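Local coordinates for putative sugar binding protein (Geobacillus stearothermophilus, PDB 6GT9) that binds galactose and, as a glucose-galactose binding protein, probably glucose too, probably serving a three-component sensing system tied to galactan utilization, at residues Ala142-Ala147 against Glu176-Gln181; Lys153-Ile158 against Arg186-Glu191; Ala157-Ser162 against Asn215-Thr220; Thr220-Ala225 against Gly245-Pro250; Glu251-Leu256 against Lys298-Lys303. All coordinates share one frame; numbering follows the deposited sequence. Where two conformers were deposited one is given.

Contact 1 of 5, residues Ala142-Ala147 against Glu176-Gln181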
# COMPACT_ATOMS: atom_id res chain seq x y z
N ALA A 142 -5.16 4.21 -12.09
CA ALA A 142 -6.52 3.96 -11.63
C ALA A 142 -7.47 5.03 -12.14
O ALA A 142 -8.61 4.74 -12.53
CB ALA A 142 -6.56 3.88 -10.10
N GLY A 143 -7.00 6.29 -12.18
CA GLY A 143 -7.84 7.36 -12.71
C GLY A 143 -8.11 7.22 -14.20
O GLY A 143 -9.24 7.38 -14.65
N ARG A 144 -7.06 6.94 -14.98
CA ARG A 144 -7.25 6.64 -16.40
C ARG A 144 -8.25 5.50 -16.59
O ARG A 144 -9.14 5.58 -17.44
CB ARG A 144 -5.91 6.27 -17.04
CG ARG A 144 -4.99 7.45 -17.31
CD ARG A 144 -5.43 8.21 -18.56
NE ARG A 144 -4.44 9.20 -18.97
CZ ARG A 144 -4.55 10.50 -18.71
NH1 ARG A 144 -5.62 10.95 -18.06
NH2 ARG A 144 -3.62 11.35 -19.11
N ALA A 145 -8.12 4.45 -15.78
CA ALA A 145 -8.97 3.28 -15.93
C ALA A 145 -10.43 3.62 -15.68
O ALA A 145 -11.32 3.22 -16.44
CB ALA A 145 -8.50 2.17 -14.99
N LEU A 146 -10.71 4.33 -14.58
CA LEU A 146 -12.09 4.69 -14.28
C LEU A 146 -12.68 5.57 -15.38
O LEU A 146 -13.85 5.41 -15.76
CB LEU A 146 -12.17 5.39 -12.92
CG LEU A 146 -13.55 5.83 -12.40
CD1 LEU A 146 -13.62 5.71 -10.87
CD2 LEU A 146 -13.89 7.26 -12.83
N ALA A 147 -11.88 6.50 -15.91
CA ALA A 147 -12.36 7.38 -16.97
C ALA A 147 -12.65 6.60 -18.25
O ALA A 147 -13.63 6.89 -18.94
CB ALA A 147 -11.33 8.49 -17.25
N GLU A 176 -6.79 11.92 -8.99
CA GLU A 176 -7.41 13.21 -9.23
C GLU A 176 -6.81 13.91 -10.44
O GLU A 176 -7.54 14.49 -11.26
CB GLU A 176 -7.28 14.07 -7.97
CG GLU A 176 -8.15 13.57 -6.81
CD GLU A 176 -7.82 14.24 -5.49
OE1 GLU A 176 -6.74 14.86 -5.37
OE2 GLU A 176 -8.65 14.14 -4.55
N ASP A 177 -5.49 13.86 -10.59
CA ASP A 177 -4.86 14.45 -11.77
C ASP A 177 -5.32 13.76 -13.04
O ASP A 177 -5.51 14.41 -14.08
CB ASP A 177 -3.34 14.39 -11.65
CG ASP A 177 -2.79 15.31 -10.57
OD1 ASP A 177 -3.51 16.23 -10.13
OD2 ASP A 177 -1.62 15.12 -10.16
N ALA A 178 -5.50 12.44 -12.99
CA ALA A 178 -5.83 11.69 -14.20
C ALA A 178 -7.26 11.98 -14.68
O ALA A 178 -7.51 12.01 -15.89
CB ALA A 178 -5.64 10.19 -13.97
N VAL A 179 -8.21 12.15 -13.76
CA VAL A 179 -9.60 12.42 -14.13
C VAL A 179 -9.92 13.90 -14.23
O VAL A 179 -11.07 14.26 -14.50
CB VAL A 179 -10.59 11.74 -13.15
CG1 VAL A 179 -10.32 10.24 -13.06
CG2 VAL A 179 -10.52 12.40 -11.77
N ARG A 180 -8.92 14.77 -14.04
CA ARG A 180 -9.21 16.21 -13.96
C ARG A 180 -9.66 16.77 -15.30
O ARG A 180 -10.43 17.74 -15.32
CB ARG A 180 -7.98 16.97 -13.46
CG ARG A 180 -8.21 18.47 -13.29
CD ARG A 180 -7.16 19.13 -12.40
NE ARG A 180 -7.18 18.63 -11.02
CZ ARG A 180 -6.14 18.03 -10.45
NH1 ARG A 180 -5.01 17.87 -11.12
NH2 ARG A 180 -6.22 17.59 -9.20
N GLN A 181 -9.21 16.20 -16.41
CA GLN A 181 -9.66 16.67 -17.71
C GLN A 181 -10.99 16.05 -18.14
O GLN A 181 -11.40 16.26 -19.28
CB GLN A 181 -8.58 16.39 -18.77
CG GLN A 181 -8.48 14.94 -19.23
CD GLN A 181 -7.90 14.01 -18.17
OE1 GLN A 181 -7.25 14.45 -17.21
NE2 GLN A 181 -8.14 12.70 -18.34
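Gly143 and Ala178 bring two neighbouring helices together, with Gly143 CA and Ala178 CB only 3.8 Å apart. Gly143 allows this approach: a CB modelled on it would clash with the methyl of Ala178. Beside that point Val179 takes chi1 -56°, which sets CG1 beside its own backbone N and anti to the carbonyl carbon. The methyl CG1 then rests 3.4 Å from Gly143 O. Toward the outside of the helix pair three polar groups gather. Gln181 folds back, bent at chi2; as modelled, its NE2 donates to Ala178 O at 2.6 Å, short and bent at the hydrogen. Gln181 OE1 is also close to that oxygen and NE2 faces Arg144 NH1, donor to donor, so which way round the amide sits is doubtful. Arg144 starts out away from the partner helix and turns at chi2 (-78°), after which the chain reaches across. Its NH1 comes within 3.1 Å of Ala178 O, which lies at the guanidinium edge, but the angle is too poor for a hydrogen bond. The guanidinium and amide planes stand 87° apart. Helices 135-149 and 166-179 lie side by side on one face of a sheet: Ala142, Ala145 and Leu146 rest on Ile244 of strand 242-246, Glu176 on Ile187 and Ile190 of strand 185-192.

Contact 2 of 5, residues Lys153-Ile158 against Arg186-Glu191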
# COMPACT_ATOMS: atom_id res chain seq x y z
N LYS A 153 -17.85 9.71 -17.37
CA LYS A 153 -19.06 10.11 -16.66
C LYS A 153 -19.21 9.27 -15.39
O LYS A 153 -19.49 8.07 -15.47
CB LYS A 153 -20.27 9.97 -17.58
CG LYS A 153 -20.12 10.82 -18.84
CD LYS A 153 -21.01 10.35 -19.98
CE LYS A 153 -20.53 9.02 -20.57
NZ LYS A 153 -21.33 8.67 -21.79
N ALA A 154 -19.05 9.90 -14.23
CA ALA A 154 -19.11 9.16 -12.97
C ALA A 154 -19.22 10.12 -11.80
O ALA A 154 -18.62 11.20 -11.81
CB ALA A 154 -17.86 8.27 -12.79
N THR A 155 -19.99 9.72 -10.79
CA THR A 155 -20.08 10.40 -9.52
C THR A 155 -19.30 9.55 -8.51
O THR A 155 -19.76 8.48 -8.11
CB THR A 155 -21.54 10.59 -9.09
OG1 THR A 155 -22.23 11.37 -10.07
CG2 THR A 155 -21.61 11.30 -7.74
N VAL A 156 -18.13 10.04 -8.11
CA VAL A 156 -17.09 9.21 -7.50
C VAL A 156 -17.01 9.50 -6.01
O VAL A 156 -16.97 10.66 -5.58
CB VAL A 156 -15.72 9.46 -8.15
CG1 VAL A 156 -14.66 8.62 -7.47
CG2 VAL A 156 -15.80 9.15 -9.64
N ALA A 157 -16.94 8.43 -5.22
CA ALA A 157 -16.48 8.50 -3.84
C ALA A 157 -15.18 7.72 -3.71
O ALA A 157 -14.97 6.71 -4.39
CB ALA A 157 -17.52 7.93 -2.87
N ILE A 158 -14.32 8.18 -2.80
CA ILE A 158 -13.00 7.61 -2.57
C ILE A 158 -12.94 7.11 -1.14
O ILE A 158 -13.31 7.83 -0.21
CB ILE A 158 -11.87 8.64 -2.80
CG1 ILE A 158 -11.85 9.09 -4.25
CG2 ILE A 158 -10.50 8.05 -2.37
CD1 ILE A 158 -10.76 10.12 -4.58
N ARG A 186 -16.93 13.70 -11.20
CA ARG A 186 -16.88 14.53 -10.01
C ARG A 186 -16.66 13.64 -8.80
O ARG A 186 -17.33 12.62 -8.66
CB ARG A 186 -18.17 15.32 -9.80
CG ARG A 186 -18.38 16.40 -10.84
CD ARG A 186 -19.80 16.38 -11.39
NE ARG A 186 -20.13 17.57 -12.16
CZ ARG A 186 -20.32 17.59 -13.48
NH1 ARG A 186 -20.23 16.47 -14.20
NH2 ARG A 186 -20.63 18.73 -14.09
N ILE A 187 -15.76 14.08 -7.93
CA ILE A 187 -15.49 13.41 -6.67
C ILE A 187 -16.27 14.12 -5.58
O ILE A 187 -16.04 15.31 -5.32
CB ILE A 187 -13.99 13.42 -6.35
CG1 ILE A 187 -13.19 12.87 -7.54
CG2 ILE A 187 -13.74 12.66 -5.07
CD1 ILE A 187 -11.71 13.07 -7.40
N VAL A 188 -17.19 13.40 -4.95
CA VAL A 188 -18.11 14.00 -3.98
C VAL A 188 -17.82 13.59 -2.56
O VAL A 188 -18.48 14.09 -1.63
CB VAL A 188 -19.57 13.70 -4.34
CG1 VAL A 188 -19.86 14.16 -5.76
CG2 VAL A 188 -19.84 12.22 -4.20
N ALA A 189 -16.87 12.68 -2.33
CA ALA A 189 -16.61 12.22 -0.98
C ALA A 189 -15.26 11.51 -0.95
O ALA A 189 -14.90 10.80 -1.90
CB ALA A 189 -17.72 11.28 -0.50
N ILE A 190 -14.51 11.73 0.13
CA ILE A 190 -13.26 11.03 0.43
C ILE A 190 -13.31 10.68 1.91
O ILE A 190 -13.45 11.57 2.75
CB ILE A 190 -12.01 11.88 0.11
CG1 ILE A 190 -12.07 12.40 -1.33
CG2 ILE A 190 -10.73 11.10 0.35
CD1 ILE A 190 -10.88 13.25 -1.75
N GLU A 191 -13.21 9.38 2.23
CA GLU A 191 -13.27 8.90 3.61
C GLU A 191 -12.14 7.92 3.89
O GLU A 191 -11.62 7.26 2.99
CB GLU A 191 -14.62 8.23 3.92
CG GLU A 191 -15.84 9.12 3.64
CD GLU A 191 -16.07 10.18 4.71
OE1 GLU A 191 -15.44 10.09 5.79
OE2 GLU A 191 -16.88 11.10 4.47
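Ile158 lies on strand 154-160 against Ile187 and Ile190 of the parallel strand 185-192, and its side chain can be followed outward. CB sits 3.8 Å from Ala189 O and 4.0 Å from Ile190 CG1. From there the branches part. CG2, anti to the backbone N, meets Ile190 CG2 at 4.1 Å, while CG1, set beside the backbone N by chi1 -64°, nears Ile187 CG2. The tip CD1 ends 3.9 Å from Ile187 CG2. As a whole the side chain lies beside Ile190, pointing the same way, and slants across Ile187. An alanine here would probably open a gap beside Ile187 CG2 and Ile190 CG2, which would lose the CD1 and CG2 methyls they pack on. The strands are held by five backbone bonds, among them Val156 N to Arg186 O at 2.8 Å. Val156 O takes the N-H of Val188, yet Ile158 N bonds to Ala189 O, so strand 185-192 carries one extra residue there, a beta bulge. Ala189 N is buried at the bulge without a partner in the model. On the opposite face Thr155 CG2 touches Val188 CG1 at 3.9 Å. The pair belongs to the beta-alpha-beta unit whose helix 166-179 covers the isoleucine face, Phe175 resting on Val156 and Ile187; helix 197-210 covers the other face, where Ile207 touches Ala157.

Contact 3 of 5, residues Ala157-Ser162 against Asn215-Thr220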
# COMPACT_ATOMS: atom_id res chain seq x y z
N ALA A 157 -16.94 8.43 -5.22
CA ALA A 157 -16.48 8.50 -3.84
C ALA A 157 -15.18 7.72 -3.71
O ALA A 157 -14.97 6.71 -4.39
CB ALA A 157 -17.52 7.93 -2.87
N ILE A 158 -14.32 8.18 -2.80
CA ILE A 158 -13.00 7.61 -2.57
C ILE A 158 -12.94 7.11 -1.14
O ILE A 158 -13.31 7.83 -0.21
CB ILE A 158 -11.87 8.64 -2.80
CG1 ILE A 158 -11.85 9.09 -4.25
CG2 ILE A 158 -10.50 8.05 -2.37
CD1 ILE A 158 -10.76 10.12 -4.58
N ILE A 159 -12.50 5.87 -0.98
CA ILE A 159 -12.12 5.35 0.32
C ILE A 159 -10.61 5.14 0.31
O ILE A 159 -10.07 4.48 -0.59
CB ILE A 159 -12.91 4.08 0.66
CG1 ILE A 159 -14.40 4.44 0.64
CG2 ILE A 159 -12.49 3.50 1.99
CD1 ILE A 159 -15.31 3.37 1.08
N THR A 160 -9.92 5.75 1.27
CA THR A 160 -8.47 5.73 1.33
C THR A 160 -8.04 5.21 2.70
O THR A 160 -8.77 5.34 3.68
CB THR A 160 -7.89 7.13 1.03
OG1 THR A 160 -6.47 7.06 0.85
CG2 THR A 160 -8.21 8.12 2.14
N GLY A 161 -6.86 4.60 2.75
CA GLY A 161 -6.39 4.04 4.02
C GLY A 161 -6.28 5.08 5.12
O GLY A 161 -6.66 4.82 6.27
N SER A 162 -5.76 6.26 4.79
CA SER A 162 -5.68 7.38 5.72
C SER A 162 -5.32 8.62 4.92
O SER A 162 -4.79 8.52 3.81
CB SER A 162 -4.64 7.14 6.83
OG SER A 162 -3.33 7.01 6.31
N ASN A 215 -22.16 6.67 -7.91
CA ASN A 215 -22.24 5.44 -8.68
C ASN A 215 -20.86 4.88 -9.00
O ASN A 215 -20.74 3.96 -9.83
CB ASN A 215 -23.06 5.66 -9.97
CG ASN A 215 -22.49 6.77 -10.85
OD1 ASN A 215 -21.38 7.27 -10.63
ND2 ASN A 215 -23.26 7.16 -11.87
N ALA A 216 -19.81 5.40 -8.36
CA ALA A 216 -18.46 4.92 -8.57
C ALA A 216 -17.65 5.06 -7.29
O ALA A 216 -17.71 6.09 -6.62
CB ALA A 216 -17.77 5.67 -9.72
N PHE A 217 -16.90 4.01 -6.95
CA PHE A 217 -16.00 4.02 -5.80
C PHE A 217 -14.57 3.75 -6.25
O PHE A 217 -14.34 2.95 -7.17
CB PHE A 217 -16.37 2.96 -4.76
CG PHE A 217 -17.55 3.32 -3.90
CD1 PHE A 217 -18.84 3.01 -4.31
CD2 PHE A 217 -17.36 3.93 -2.67
CE1 PHE A 217 -19.94 3.31 -3.50
CE2 PHE A 217 -18.46 4.25 -1.85
CZ PHE A 217 -19.75 3.94 -2.27
N TYR A 218 -13.62 4.40 -5.58
CA TYR A 218 -12.19 4.18 -5.77
C TYR A 218 -11.58 3.90 -4.40
O TYR A 218 -11.62 4.77 -3.52
CB TYR A 218 -11.54 5.41 -6.40
CG TYR A 218 -10.02 5.45 -6.40
CD1 TYR A 218 -9.26 4.33 -6.72
CD2 TYR A 218 -9.35 6.64 -6.13
CE1 TYR A 218 -7.87 4.38 -6.76
CE2 TYR A 218 -7.96 6.70 -6.16
CZ TYR A 218 -7.22 5.57 -6.49
OH TYR A 218 -5.85 5.64 -6.53
N GLY A 219 -11.05 2.70 -4.20
CA GLY A 219 -10.36 2.34 -2.96
C GLY A 219 -8.86 2.33 -3.21
O GLY A 219 -8.40 1.88 -4.25
N THR A 220 -8.09 2.86 -2.24
CA THR A 220 -6.67 3.06 -2.48
C THR A 220 -5.78 2.14 -1.66
O THR A 220 -4.55 2.28 -1.72
CB THR A 220 -6.26 4.52 -2.22
OG1 THR A 220 -6.39 4.83 -0.82
CG2 THR A 220 -7.15 5.47 -3.03
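Tyr218 and Ile158 lie side by side and point the same way from neighbouring parallel strands in the C-terminal alpha/beta domain of this periplasmic-binding-protein fold. Ile158 CG1 meets the rim of the tyrosine at CD2, 4.0 Å away and near the plane of the ring. Thr220 CG2 instead stands 3.4 Å above one face of that ring, offset toward its rim. The ring has CG anti to the backbone N (chi1 168°); it stacks with Phe175 of helix 166-179, and its OH is hydrogen-bonded to Arg171 O, the backbone of a galactose-binding residue. On the reverse face of the sheet Phe217 comes obliquely to its neighbours: its CE2 lies 3.9 Å from Ala157 CB, and its CD2 is 4.3 Å from Ile159 CD1. Alternating backbone bonds hold the strands in step, Ala157 N to Ala216 O (2.8 Å) and Ile159 N to Tyr218 O (2.9 Å) among them. At the C-terminal ends of the strands Thr220 turns OG1 between its own N and carbonyl carbon (chi1 67°), toward the other strand. There it is hydrogen-bonded to Gln168 OE1 of helix 166-179, and the two threonine hydroxyls meet, Thr160 OG1 lying 2.8 Å from Thr220 OG1.

Contact 4 of 5, residues Thr220-Ala225 against Gly245-Pro250. With GAL (beta-D-galactopyranose), chain E.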
# COMPACT_ATOMS: atom_id res chain seq x y z
N THR A 220 -8.09 2.86 -2.24
CA THR A 220 -6.67 3.06 -2.48
C THR A 220 -5.78 2.14 -1.66
O THR A 220 -4.55 2.28 -1.72
CB THR A 220 -6.26 4.52 -2.22
OG1 THR A 220 -6.39 4.83 -0.82
CG2 THR A 220 -7.15 5.47 -3.03
N SER A 221 -6.35 1.21 -0.89
CA SER A 221 -5.55 0.25 -0.15
C SER A 221 -6.25 -1.11 -0.24
O SER A 221 -7.37 -1.22 -0.73
CB SER A 221 -5.32 0.70 1.30
OG SER A 221 -6.52 0.68 2.06
N ALA A 222 -5.58 -2.14 0.28
CA ALA A 222 -5.85 -3.51 -0.17
C ALA A 222 -7.23 -4.03 0.22
O ALA A 222 -7.73 -4.94 -0.45
CB ALA A 222 -4.79 -4.46 0.37
N LEU A 223 -7.85 -3.49 1.27
CA LEU A 223 -9.14 -4.00 1.75
C LEU A 223 -10.30 -3.06 1.45
O LEU A 223 -11.45 -3.40 1.75
CB LEU A 223 -9.05 -4.25 3.27
CG LEU A 223 -7.93 -5.22 3.65
CD1 LEU A 223 -7.71 -5.27 5.16
CD2 LEU A 223 -8.20 -6.62 3.10
N ASP A 224 -10.04 -1.90 0.86
CA ASP A 224 -11.08 -0.90 0.69
C ASP A 224 -12.18 -1.38 -0.25
O ASP A 224 -13.38 -1.30 0.08
CB ASP A 224 -10.47 0.40 0.17
CG ASP A 224 -9.54 1.03 1.16
OD1 ASP A 224 -9.79 0.88 2.37
OD2 ASP A 224 -8.57 1.68 0.73
N ALA A 225 -11.80 -1.86 -1.44
CA ALA A 225 -12.82 -2.26 -2.41
C ALA A 225 -13.58 -3.50 -1.94
O ALA A 225 -14.73 -3.71 -2.32
CB ALA A 225 -12.17 -2.51 -3.77
N GLY A 245 -10.44 -0.81 -7.12
CA GLY A 245 -9.69 -0.88 -5.87
C GLY A 245 -8.22 -1.17 -6.08
O GLY A 245 -7.72 -1.09 -7.21
N PHE A 246 -7.51 -1.51 -5.00
CA PHE A 246 -6.09 -1.81 -5.03
C PHE A 246 -5.83 -3.26 -4.63
O PHE A 246 -6.56 -3.84 -3.82
CB PHE A 246 -5.28 -0.88 -4.09
CG PHE A 246 -4.52 0.19 -4.83
CD1 PHE A 246 -5.18 1.28 -5.38
CD2 PHE A 246 -3.15 0.09 -4.98
CE1 PHE A 246 -4.48 2.26 -6.05
CE2 PHE A 246 -2.44 1.07 -5.67
CZ PHE A 246 -3.12 2.16 -6.21
N ASP A 247 -4.78 -3.83 -5.23
CA ASP A 247 -4.20 -5.12 -4.90
C ASP A 247 -5.08 -6.29 -5.29
O ASP A 247 -6.19 -6.11 -5.82
CB ASP A 247 -3.84 -5.17 -3.41
CG ASP A 247 -2.96 -4.02 -3.01
OD1 ASP A 247 -1.85 -3.87 -3.57
OD2 ASP A 247 -3.40 -3.22 -2.18
N THR A 248 -4.58 -7.50 -5.06
CA THR A 248 -5.15 -8.70 -5.64
C THR A 248 -5.33 -9.77 -4.59
O THR A 248 -5.12 -10.96 -4.85
CB THR A 248 -4.28 -9.21 -6.79
OG1 THR A 248 -2.95 -9.43 -6.32
CG2 THR A 248 -4.24 -8.20 -7.95
N LEU A 249 -5.72 -9.37 -3.38
CA LEU A 249 -6.06 -10.34 -2.36
C LEU A 249 -7.19 -11.23 -2.86
O LEU A 249 -8.00 -10.80 -3.69
CB LEU A 249 -6.46 -9.64 -1.06
CG LEU A 249 -5.31 -8.85 -0.40
CD1 LEU A 249 -5.79 -8.07 0.80
CD2 LEU A 249 -4.16 -9.78 -0.03
N PRO A 250 -7.27 -12.47 -2.37
CA PRO A 250 -8.29 -13.42 -2.86
C PRO A 250 -9.71 -12.87 -2.93
O PRO A 250 -10.39 -13.12 -3.93
CB PRO A 250 -8.18 -14.58 -1.87
CG PRO A 250 -6.74 -14.57 -1.46
CD PRO A 250 -6.32 -13.12 -1.44
C1 GAL E . -1.90 -1.69 0.31
C2 GAL E . -0.72 -0.85 0.75
C3 GAL E . -0.16 -1.33 2.10
C4 GAL E . -1.26 -1.35 3.15
C5 GAL E . -2.46 -2.13 2.64
C6 GAL E . -3.67 -2.03 3.58
O1 GAL E . -2.40 -1.20 -0.92
O2 GAL E . 0.34 -0.89 -0.21
O3 GAL E . 0.80 -0.42 2.56
O4 GAL E . -1.66 -0.02 3.48
O5 GAL E . -2.93 -1.67 1.31
O6 GAL E . -4.61 -3.04 3.30
O HOH W 1 -9.19 -1.92 -2.72
O HOH W 2 -7.04 -6.41 -2.67
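Ala222 and Asp247 grip the galactose from two loops at the C-terminal ends of neighbouring strands, both part of the beta-alpha-beta unit of strand 216-219, helix 224-235 and strand 242-246. Ala222 N gives its hydrogen to the ring oxygen GAL O5 at 2.9 Å, and the anomeric hydroxyl GAL O1 donates to Asp247 OD2 at 2.6 Å. The same carboxylate oxygen lies 3.2 Å from Ala222 CB, so the two sugar-binding residues also pack on each other. Gln267 NE2 holds the other oxygen, Asp247 OD1. Behind Ala222, Leu249 CD1 closes on Leu223 CD2 at 3.6 Å. Further out, Asp224 OD2 accepts from Ser221 OG, which comes from above the carboxylate plane, and so is likely to hold the turn before Ala222. The Phe246 ring turns one face to Thr220 O, 3.7 Å above the plane and offset toward the rim, and its side chain also packs on Arg171. An alanine in place of Phe246 would probably leave a gap over Thr220 O and beside the sugar-binding Arg171, whose side chain would lose that packing. Water 1 joins the two segments: it donates to Ser221 O at 2.8 Å and accepts from both Ala225 N and Phe246 N.

Contact 5 of 5, residues Glu251-Leu256 against Lys298-Lys303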
# COMPACT_ATOMS: atom_id res chain seq x y z
N GLU A 251 -10.17 -12.15 -1.90
CA GLU A 251 -11.54 -11.63 -1.92
C GLU A 251 -11.74 -10.62 -3.05
O GLU A 251 -12.81 -10.57 -3.66
CB GLU A 251 -11.91 -10.99 -0.59
CG GLU A 251 -11.90 -11.91 0.62
CD GLU A 251 -11.82 -11.13 1.93
OE1 GLU A 251 -12.87 -10.95 2.59
OE2 GLU A 251 -10.70 -10.71 2.30
N THR A 252 -10.71 -9.81 -3.33
CA THR A 252 -10.78 -8.89 -4.46
C THR A 252 -10.95 -9.64 -5.77
O THR A 252 -11.82 -9.32 -6.58
CB THR A 252 -9.53 -8.01 -4.51
OG1 THR A 252 -9.52 -7.13 -3.38
CG2 THR A 252 -9.51 -7.17 -5.80
N ILE A 253 -10.11 -10.66 -5.99
CA ILE A 253 -10.19 -11.43 -7.23
C ILE A 253 -11.57 -12.07 -7.37
O ILE A 253 -12.16 -12.08 -8.46
CB ILE A 253 -9.07 -12.48 -7.30
CG1 ILE A 253 -7.70 -11.82 -7.29
CG2 ILE A 253 -9.25 -13.38 -8.52
CD1 ILE A 253 -7.52 -10.77 -8.36
N ARG A 254 -12.10 -12.62 -6.27
CA ARG A 254 -13.43 -13.21 -6.29
C ARG A 254 -14.48 -12.20 -6.74
O ARG A 254 -15.29 -12.48 -7.63
CB ARG A 254 -13.76 -13.77 -4.91
CG ARG A 254 -15.12 -14.44 -4.85
CD ARG A 254 -15.23 -15.49 -5.94
NE ARG A 254 -16.57 -16.08 -5.99
CZ ARG A 254 -17.31 -16.16 -7.09
NH1 ARG A 254 -16.85 -15.71 -8.25
NH2 ARG A 254 -18.52 -16.71 -7.03
N TYR A 255 -14.48 -11.02 -6.13
CA TYR A 255 -15.44 -9.98 -6.49
C TYR A 255 -15.26 -9.53 -7.94
O TYR A 255 -16.24 -9.23 -8.63
CB TYR A 255 -15.28 -8.79 -5.55
CG TYR A 255 -16.02 -8.88 -4.24
CD1 TYR A 255 -17.38 -9.15 -4.20
CD2 TYR A 255 -15.36 -8.67 -3.03
CE1 TYR A 255 -18.07 -9.22 -2.99
CE2 TYR A 255 -16.03 -8.73 -1.82
CZ TYR A 255 -17.38 -9.01 -1.81
OH TYR A 255 -18.05 -9.07 -0.60
N LEU A 256 -14.01 -9.45 -8.40
CA LEU A 256 -13.74 -9.16 -9.80
C LEU A 256 -14.33 -10.23 -10.71
O LEU A 256 -14.91 -9.92 -11.76
CB LEU A 256 -12.23 -9.06 -10.00
CG LEU A 256 -11.56 -8.30 -11.14
CD1 LEU A 256 -12.02 -6.86 -11.19
CD2 LEU A 256 -10.06 -8.37 -10.91
N LYS A 298 -0.13 -1.96 -12.54
CA LYS A 298 -0.98 -1.93 -13.73
C LYS A 298 -2.40 -2.21 -13.30
O LYS A 298 -2.63 -2.91 -12.30
CB LYS A 298 -0.55 -2.98 -14.77
CG LYS A 298 -0.60 -4.40 -14.24
CD LYS A 298 -0.61 -5.43 -15.36
CE LYS A 298 0.23 -6.65 -15.00
NZ LYS A 298 0.04 -7.79 -15.94
N VAL A 299 -3.36 -1.69 -14.05
CA VAL A 299 -4.76 -1.98 -13.78
C VAL A 299 -5.12 -3.28 -14.50
O VAL A 299 -4.77 -3.47 -15.66
CB VAL A 299 -5.66 -0.82 -14.23
CG1 VAL A 299 -7.14 -1.15 -13.96
CG2 VAL A 299 -5.26 0.44 -13.49
N ILE A 300 -5.78 -4.18 -13.78
CA ILE A 300 -6.31 -5.39 -14.38
C ILE A 300 -7.82 -5.39 -14.21
O ILE A 300 -8.37 -4.76 -13.30
CB ILE A 300 -5.70 -6.67 -13.79
CG1 ILE A 300 -5.99 -6.75 -12.29
CG2 ILE A 300 -4.19 -6.72 -14.08
CD1 ILE A 300 -6.47 -8.10 -11.81
N ARG A 301 -8.49 -6.11 -15.10
CA ARG A 301 -9.93 -6.30 -15.07
C ARG A 301 -10.21 -7.79 -15.15
O ARG A 301 -9.29 -8.61 -15.22
CB ARG A 301 -10.60 -5.53 -16.22
CG ARG A 301 -10.35 -4.02 -16.18
CD ARG A 301 -10.72 -3.33 -17.48
NE ARG A 301 -10.62 -1.87 -17.38
CZ ARG A 301 -9.51 -1.18 -17.66
NH1 ARG A 301 -8.41 -1.82 -18.02
NH2 ARG A 301 -9.50 0.15 -17.55
N LYS A 302 -11.50 -8.14 -15.14
CA LYS A 302 -11.91 -9.54 -15.18
C LYS A 302 -11.36 -10.27 -16.40
O LYS A 302 -11.09 -11.48 -16.33
CB LYS A 302 -13.44 -9.62 -15.16
CG LYS A 302 -14.01 -11.03 -15.18
CD LYS A 302 -15.51 -10.98 -15.44
CE LYS A 302 -16.07 -12.36 -15.71
NZ LYS A 302 -15.91 -13.25 -14.53
N LYS A 303 -11.18 -9.57 -17.53
CA LYS A 303 -10.63 -10.20 -18.73
C LYS A 303 -9.18 -10.63 -18.55
O LYS A 303 -8.66 -11.39 -19.38
CB LYS A 303 -10.72 -9.24 -19.93
CG LYS A 303 -9.81 -8.03 -19.81
CD LYS A 303 -9.83 -7.13 -21.04
CE LYS A 303 -11.21 -6.55 -21.30
NZ LYS A 303 -11.89 -6.09 -20.05
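Leu256 of helix 251-256 meets Ile300 and Lys302 of segment 298-303 across a helix-on-sheet packing in which the axes of helix 251-256 and strand 298-301 pass 10.5 Å apart at 51°. The strand is the antiparallel edge of the mixed sheet in the C-terminal domain, and the helix covers it from one face. The two apolar side chains cross at about a right angle, where Leu256 CD2 lies 3.7 Å from Ile300 CD1. Leu256 holds CG anti to its backbone N (chi1 -157°), which puts CG near Lys302 N (4.0 Å). Ile300 CD1 also comes 4.5 Å from Ile253 CD1, one turn earlier on the helix, and the Ile300 side chain also packs on Thr264 and Val266 of the neighbouring strand. Arg301 points the other way, to a salt bridge with Asp149 on the far side, and Val299 CG1 stands over one face of its guanidinium. Beyond the strand Lys302 runs extended until chi4 (63°) bends NZ round, and NZ is hydrogen-bonded to Gln257 O at the end of the helix. Arg254 NH1 stays 6.8 Å from Lys302 NZ, two like charges not in contact. The stem of the lysine covers the helix backbone, with Lys302 CB and CG each 3.7 Å from Leu256 O.

Overall arrangement
Four of the contacts fall on the six-stranded sheet of the C-terminal domain, and contact 1 is the helix pair lying over it. Contacts 2 and 3 share Ala157 and Ile158 on strand 154-160, their centres 8 Å apart. Contact 1 packs against contact 3 through Ala142 CB and Tyr218 CE1 (3.6 Å), and against contact 5 through Ala145 CB and Val299 CG1 (3.7 Å). Contact 3 runs on into contact 4 through Thr220. Contact 4 supplies Ala222 and Asp247 to the galactose pocket, while the Ile158 and Ile300 side chains of contacts 2 and 5 stay about 12 and 13 Å from the sugar. Contact 5 touches contact 4 where Thr252 CG2 lies 3.5 Å from Asp247 O.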